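Local coordinates for AbiEi antitoxin C-terminal domain-containing protein (PDB 1ZEL) that is of unknown function but probably binds DNA through a winged-helix module and carries a domain related to the AbiEi antitoxin C-terminal domain, at residues L88-W93 with F102-A107. Numbering follows the deposited sequence.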
loop_
_atom_site.group_PDB
_atom_site.type_symbol
_atom_site.label_atom_id
_atom_site.label_comp_id
_atom_site.label_asym_id
_atom_site.label_seq_id
_atom_site.Cartn_x
_atom_site.Cartn_y
_atom_site.Cartn_z
ATOM N N LEU A 88 4.343 -4.740 8.660
ATOM C CA LEU A 88 5.560 -5.462 9.006
ATOM C C LEU A 88 6.052 -6.412 7.904
ATOM O O LEU A 88 7.259 -6.532 7.707
ATOM C CB LEU A 88 5.437 -6.181 10.369
ATOM C CG LEU A 88 5.948 -5.435 11.591
ATOM C CD1 LEU A 88 5.657 -6.209 12.887
ATOM C CD2 LEU A 88 7.452 -5.087 11.478
ATOM N N PRO A 89 5.131 -7.092 7.174
ATOM C CA PRO A 89 5.617 -7.845 6.002
ATOM C C PRO A 89 6.464 -7.020 5.011
ATOM O O PRO A 89 7.467 -7.518 4.491
ATOM C CB PRO A 89 4.324 -8.321 5.327
ATOM C CG PRO A 89 3.300 -8.384 6.471
ATOM C CD PRO A 89 3.674 -7.282 7.405
ATOM N N LEU A 90 6.061 -5.781 4.742
ATOM C CA LEU A 90 6.808 -4.930 3.820
ATOM C C LEU A 90 8.097 -4.399 4.432
ATOM O O LEU A 90 9.133 -4.314 3.763
ATOM C CB LEU A 90 5.933 -3.779 3.324
ATOM C CG LEU A 90 4.790 -4.231 2.415
ATOM C CD1 LEU A 90 3.881 -3.061 2.119
ATOM C CD2 LEU A 90 5.331 -4.840 1.113
ATOM N N ARG A 91 8.033 -4.001 5.699
ATOM C CA ARG A 91 9.254 -3.616 6.405
ATOM C C ARG A 91 10.228 -4.786 6.464
ATOM O O ARG A 91 11.434 -4.574 6.414
ATOM C CB ARG A 91 8.936 -3.121 7.819
ATOM C CG ARG A 91 7.912 -1.973 7.831
ATOM C CD ARG A 91 7.850 -1.322 9.193
ATOM N NE ARG A 91 6.523 -0.770 9.459
ATOM C CZ ARG A 91 6.095 0.423 9.033
ATOM N NH1 ARG A 91 6.890 1.215 8.330
ATOM N NH2 ARG A 91 4.863 0.829 9.325
ATOM N N SER A 92 9.734 -6.015 6.598
ATOM C CA SER A 92 10.677 -7.156 6.582
ATOM C C SER A 92 11.384 -7.331 5.238
ATOM O O SER A 92 12.558 -7.760 5.170
ATOM C CB SER A 92 10.004 -8.459 7.035
ATOM O OG SER A 92 9.370 -9.148 5.980
ATOM N N TRP A 93 10.679 -7.004 4.163
ATOM C CA TRP A 93 11.294 -6.956 2.845
ATOM C C TRP A 93 12.392 -5.894 2.746
ATOM O O TRP A 93 13.520 -6.200 2.305
ATOM C CB TRP A 93 10.214 -6.783 1.775
ATOM C CG TRP A 93 10.706 -6.969 0.334
ATOM C CD1 TRP A 93 11.930 -7.395 -0.077
ATOM C CD2 TRP A 93 9.926 -6.773 -0.848
ATOM N NE1 TRP A 93 11.979 -7.445 -1.460
ATOM C CE2 TRP A 93 10.750 -7.071 -1.951
ATOM C CE3 TRP A 93 8.601 -6.376 -1.077
ATOM C CZ2 TRP A 93 10.298 -6.964 -3.274
ATOM C CZ3 TRP A 93 8.147 -6.284 -2.391
ATOM C CH2 TRP A 93 8.993 -6.560 -3.468
ATOM N N PHE A 102 8.877 -1.117 -3.873
ATOM C CA PHE A 102 7.419 -1.131 -3.871
ATOM C C PHE A 102 6.928 0.207 -3.395
ATOM O O PHE A 102 7.666 0.968 -2.742
ATOM C CB PHE A 102 6.833 -2.240 -2.945
ATOM C CG PHE A 102 7.245 -2.100 -1.485
ATOM C CD1 PHE A 102 6.552 -1.243 -0.631
ATOM C CD2 PHE A 102 8.309 -2.837 -0.970
ATOM C CE1 PHE A 102 6.944 -1.081 0.696
ATOM C CE2 PHE A 102 8.689 -2.704 0.388
ATOM C CZ PHE A 102 8.001 -1.812 1.203
ATOM N N MET A 103 5.666 0.484 -3.704
ATOM C CA MET A 103 4.954 1.574 -3.084
ATOM C C MET A 103 3.590 1.076 -2.629
ATOM O O MET A 103 2.958 0.307 -3.343
ATOM C CB MET A 103 4.792 2.727 -4.084
ATOM C CG MET A 103 6.114 3.229 -4.618
ATOM S SD MET A 103 6.028 4.604 -5.786
ATOM C CE MET A 103 5.650 5.957 -4.699
ATOM N N LEU A 104 3.137 1.509 -1.447
ATOM C CA LEU A 104 1.768 1.269 -1.032
ATOM C C LEU A 104 0.838 1.810 -2.112
ATOM O O LEU A 104 1.076 2.901 -2.655
ATOM C CB LEU A 104 1.484 1.937 0.318
ATOM C CG LEU A 104 2.175 1.338 1.540
ATOM C CD1 LEU A 104 1.904 2.165 2.803
ATOM C CD2 LEU A 104 1.778 -0.120 1.736
ATOM N N ALA A 105 -0.189 1.037 -2.464
ATOM C CA ALA A 105 -1.090 1.421 -3.557
ATOM C C ALA A 105 -2.542 1.283 -3.148
ATOM O O ALA A 105 -2.848 1.050 -1.971
ATOM C CB ALA A 105 -0.799 0.601 -4.828
ATOM N N GLY A 106 -3.436 1.438 -4.122
ATOM C CA GLY A 106 -4.856 1.130 -3.941
ATOM C C GLY A 106 -5.402 1.616 -2.624
ATOM O O GLY A 106 -5.177 2.769 -2.268
ATOM N N ALA A 107 -6.062 0.717 -1.883
ATOM C CA ALA A 107 -6.715 1.055 -0.618
ATOM C C ALA A 107 -5.783 1.599 0.474
ATOM O O ALA A 107 -6.200 2.447 1.273
ATOM C CB ALA A 107 -7.497 -0.148 -0.086
#
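Leu90 and Phe102 carry most of this contact. Methyl CD2 of Leu90 sits over one face of the Phe102 ring, 3.9 Å from its centroid and only 4° off the ring normal, a nearly ideal CH-pi approach. The same leucine also reaches the far rim of the ring, where its CB lies 3.6 Å from CZ of Phe102. Its other branch touches the ring at CE1 and continues to Leu104: CD1 of Leu90 comes to 3.6 Å from CD2 of Leu104, methyl against methyl. Leu104 leaves the backbone at an angle to the helix, and only the end of its side chain closes the distance.

One helical turn further along, Trp93 swings out with CG anti to the backbone N (chi1 -170°), which brings the benzo part of the indole beside Phe102. Here CE3 of Trp93 meets CD2 of Phe102 at 3.6 Å. The near-parallel planes, inclined by 27°, are slid apart, with centroids 5.5 Å from each other, so the rings barely overlap.

Phe102 holds its ring with CG between the backbone N and the carbonyl carbon, directed at the helix, just before the short edge strand 103-104. That strand pairs with 124-127, whose Ile124 and Ile126 pack against Leu90 as well; Val142 of the third strand adds to this layer, while Trp93 also touches Pro135 and Leu138. Behind the contact, OG of Ser92 donates a hydrogen bond to O of Pro89 at 2.9 Å, an intrahelical link sharing that acceptor with N of Trp93.

All four touching residues, two from each segment, are buried and apolar, so this contact rests on dispersion and hydrophobic burial, its specificity probably coming from side-chain shape; polar ties of the helix lie elsewhere, at Arg91 with Asp85 and Thr176.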